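Local coordinates for DotU family type IV/VI secretion system protein (Acinetobacter baumannii, PDB 6Y4R), which is the cytoplasmic domain of TssL, a key component of the type VI secretion system, and probably belongs to the complex that anchors that machine in the membrane, at residues 24-27 / 28-31. Residues are numbered along the deposited sequence; the frame is centred on the assembly and turned at random.
Sequences PADP and QRFR
Pro24 points CG at the centre of one face of the Phe30 ring: CG stands 3.7 Å from the ring centroid and 14° off its normal, a CH-pi contact between two buried side chains. The CB of Phe30 leans toward the loop, and the anti torsion (chi1 -179°) sets the ring beside its own carbonyl carbon, where Pro24 CG comes over it; Pro24 also touches Leu81 of helix 79-85. Asp26 grips the helix start twice. Its OD1 accepts a weak but nearly straight bond from Arg29 N (3.4 Å, 166°). Its backbone O takes Phe30 N at 2.9 Å, the first i to i+4 bond of the helix. The Arg29 chain, bent at chi3, crosses the Asp26 side chain at about a right angle, with Asp26 CG 3.5 Å from Arg29 CB. OD2 stands above one face of the Arg29 guanidinium, toward its rim and 4.1 Å from Arg29 NE, but no N-H points at it. Pro27 opens the first turn, its O accepting weakly from Arg31 N (3.0 Å), while Arg31 NH2 bonds to Ser88 O. Asp26 as N-cap, Pro27 after it and the Pro24–Phe30 contact spanning the cap make a capped helix N-terminus, where the loop after helix 9-19 enters helix 27-47 of this all-helical domain.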
ATOM      1  N   PRO A  24      14.989  -1.097 -10.249  1.00 39.09           N
ATOM      2  CA  PRO A  24      15.403  -2.494 -10.068  1.00 38.79           C
ATOM      3  C   PRO A  24      16.147  -3.004 -11.294  1.00 37.82           C
ATOM      4  O   PRO A  24      15.718  -2.795 -12.435  1.00 35.98           O
ATOM      5  CB  PRO A  24      14.070  -3.234  -9.873  1.00 38.96           C
ATOM      6  CG  PRO A  24      13.114  -2.198  -9.358  1.00 33.90           C
ATOM      7  CD  PRO A  24      13.548  -0.897  -9.992  1.00 39.13           C
ATOM      8  N   ALA A  25      17.273  -3.677 -11.046  1.00 25.70           N
ATOM      9  CA  ALA A  25      18.092  -4.193 -12.141  1.00 41.57           C
ATOM     10  C   ALA A  25      17.366  -5.297 -12.901  1.00 38.85           C
ATOM     11  O   ALA A  25      17.479  -5.396 -14.131  1.00 26.11           O
ATOM     12  CB  ALA A  25      19.433  -4.694 -11.598  1.00 27.48           C
ATOM     13  N   ASP A  26      16.590  -6.103 -12.180  1.00 36.89           N
ATOM     14  CA  ASP A  26      15.839  -7.238 -12.714  1.00 39.86           C
ATOM     15  C   ASP A  26      14.376  -7.032 -12.324  1.00 43.87           C
ATOM     16  O   ASP A  26      13.998  -7.269 -11.158  1.00 49.21           O
ATOM     17  CB  ASP A  26      16.411  -8.537 -12.145  1.00 40.60           C
ATOM     18  CG  ASP A  26      15.906  -9.766 -12.836  1.00 49.67           C
ATOM     19  OD1 ASP A  26      14.856  -9.699 -13.522  1.00 57.83           O
ATOM     20  OD2 ASP A  26      16.571 -10.815 -12.690  1.00 49.93           O
ATOM     21  N   PRO A  27      13.535  -6.531 -13.243  1.00 39.16           N
ATOM     22  CA  PRO A  27      12.124  -6.291 -12.891  1.00 37.43           C
ATOM     23  C   PRO A  27      11.378  -7.527 -12.383  1.00 32.07           C
ATOM     24  O   PRO A  27      10.593  -7.408 -11.433  1.00 36.90           O
ATOM     25  CB  PRO A  27      11.526  -5.756 -14.201  1.00 34.54           C
ATOM     26  CG  PRO A  27      12.680  -5.196 -14.963  1.00 29.55           C
ATOM     27  CD  PRO A  27      13.980  -5.690 -14.366  1.00 30.18           C
ATOM     28  N   GLN A  28      11.561  -8.697 -13.014  1.00 33.90           N
ATOM     29  CA  GLN A  28      10.813  -9.896 -12.620  1.00 36.75           C
ATOM     30  C   GLN A  28      11.355 -10.533 -11.346  1.00 35.50           C
ATOM     31  O   GLN A  28      10.604 -11.179 -10.605  1.00 38.41           O
ATOM     32  CB  GLN A  28      10.787 -10.921 -13.754  1.00 39.31           C
ATOM     33  CG  GLN A  28       9.525 -10.888 -14.625  1.00 49.44           C
ATOM     34  CD  GLN A  28       8.229 -11.142 -13.835  1.00 54.77           C
ATOM     35  OE1 GLN A  28       8.236 -11.813 -12.792  1.00 54.44           O
ATOM     36  NE2 GLN A  28       7.107 -10.650 -14.366  1.00 56.52           N
ATOM     37  N   ARG A  29      12.648 -10.404 -11.082  1.00 34.57           N
ATOM     38  CA  ARG A  29      13.144 -10.818  -9.779  1.00 34.64           C
ATOM     39  C   ARG A  29      12.599  -9.897  -8.694  1.00 36.74           C
ATOM     40  O   ARG A  29      12.278 -10.343  -7.583  1.00 43.76           O
ATOM     41  CB  ARG A  29      14.677 -10.814  -9.778  1.00 36.20           C
ATOM     42  CG  ARG A  29      15.270 -11.276  -8.461  1.00 37.75           C
ATOM     43  CD  ARG A  29      16.754 -11.157  -8.345  1.00 41.87           C
ATOM     44  NE  ARG A  29      17.297  -9.870  -8.787  1.00 42.68           N
ATOM     45  CZ  ARG A  29      18.560  -9.660  -9.149  1.00 36.66           C
ATOM     46  NH1 ARG A  29      19.418 -10.654  -9.114  1.00 32.65           N
ATOM     47  NH2 ARG A  29      18.936  -8.451  -9.533  1.00 31.95           N
ATOM     48  N   PHE A  30      12.505  -8.603  -9.005  1.00 29.16           N
ATOM     49  CA  PHE A  30      11.896  -7.634  -8.106  1.00 28.17           C
ATOM     50  C   PHE A  30      10.452  -8.005  -7.775  1.00 25.11           C
ATOM     51  O   PHE A  30      10.005  -7.842  -6.634  1.00 30.84           O
ATOM     52  CB  PHE A  30      11.990  -6.241  -8.745  1.00 32.03           C
ATOM     53  CG  PHE A  30      11.410  -5.138  -7.905  1.00 32.39           C
ATOM     54  CD1 PHE A  30      12.093  -4.646  -6.806  1.00 29.21           C
ATOM     55  CD2 PHE A  30      10.161  -4.609  -8.208  1.00 22.34           C
ATOM     56  CE1 PHE A  30      11.542  -3.617  -6.030  1.00 28.69           C
ATOM     57  CE2 PHE A  30       9.614  -3.596  -7.447  1.00 32.53           C
ATOM     58  CZ  PHE A  30      10.307  -3.094  -6.347  1.00 25.12           C
ATOM     59  N   ARG A  31       9.707  -8.527  -8.749  1.00 28.46           N
ATOM     60  CA  ARG A  31       8.289  -8.804  -8.507  1.00 31.13           C
ATOM     61  C   ARG A  31       8.110 -10.019  -7.604  1.00 31.70           C
ATOM     62  O   ARG A  31       7.205 -10.042  -6.753  1.00 28.34           O
ATOM     63  CB  ARG A  31       7.557  -9.051  -9.829  1.00 31.32           C
ATOM     64  CG  ARG A  31       6.022  -9.192  -9.713  1.00 26.00           C
ATOM     65  CD  ARG A  31       5.500  -9.684 -11.027  1.00 23.60           C
ATOM     66  NE  ARG A  31       4.044  -9.608 -11.124  1.00 23.54           N
ATOM     67  CZ  ARG A  31       3.233 -10.663 -11.211  1.00 27.86           C
ATOM     68  NH1 ARG A  31       3.735 -11.879 -11.212  1.00 25.43           N
ATOM     69  NH2 ARG A  31       1.936 -10.476 -11.323  1.00 29.16           N
TER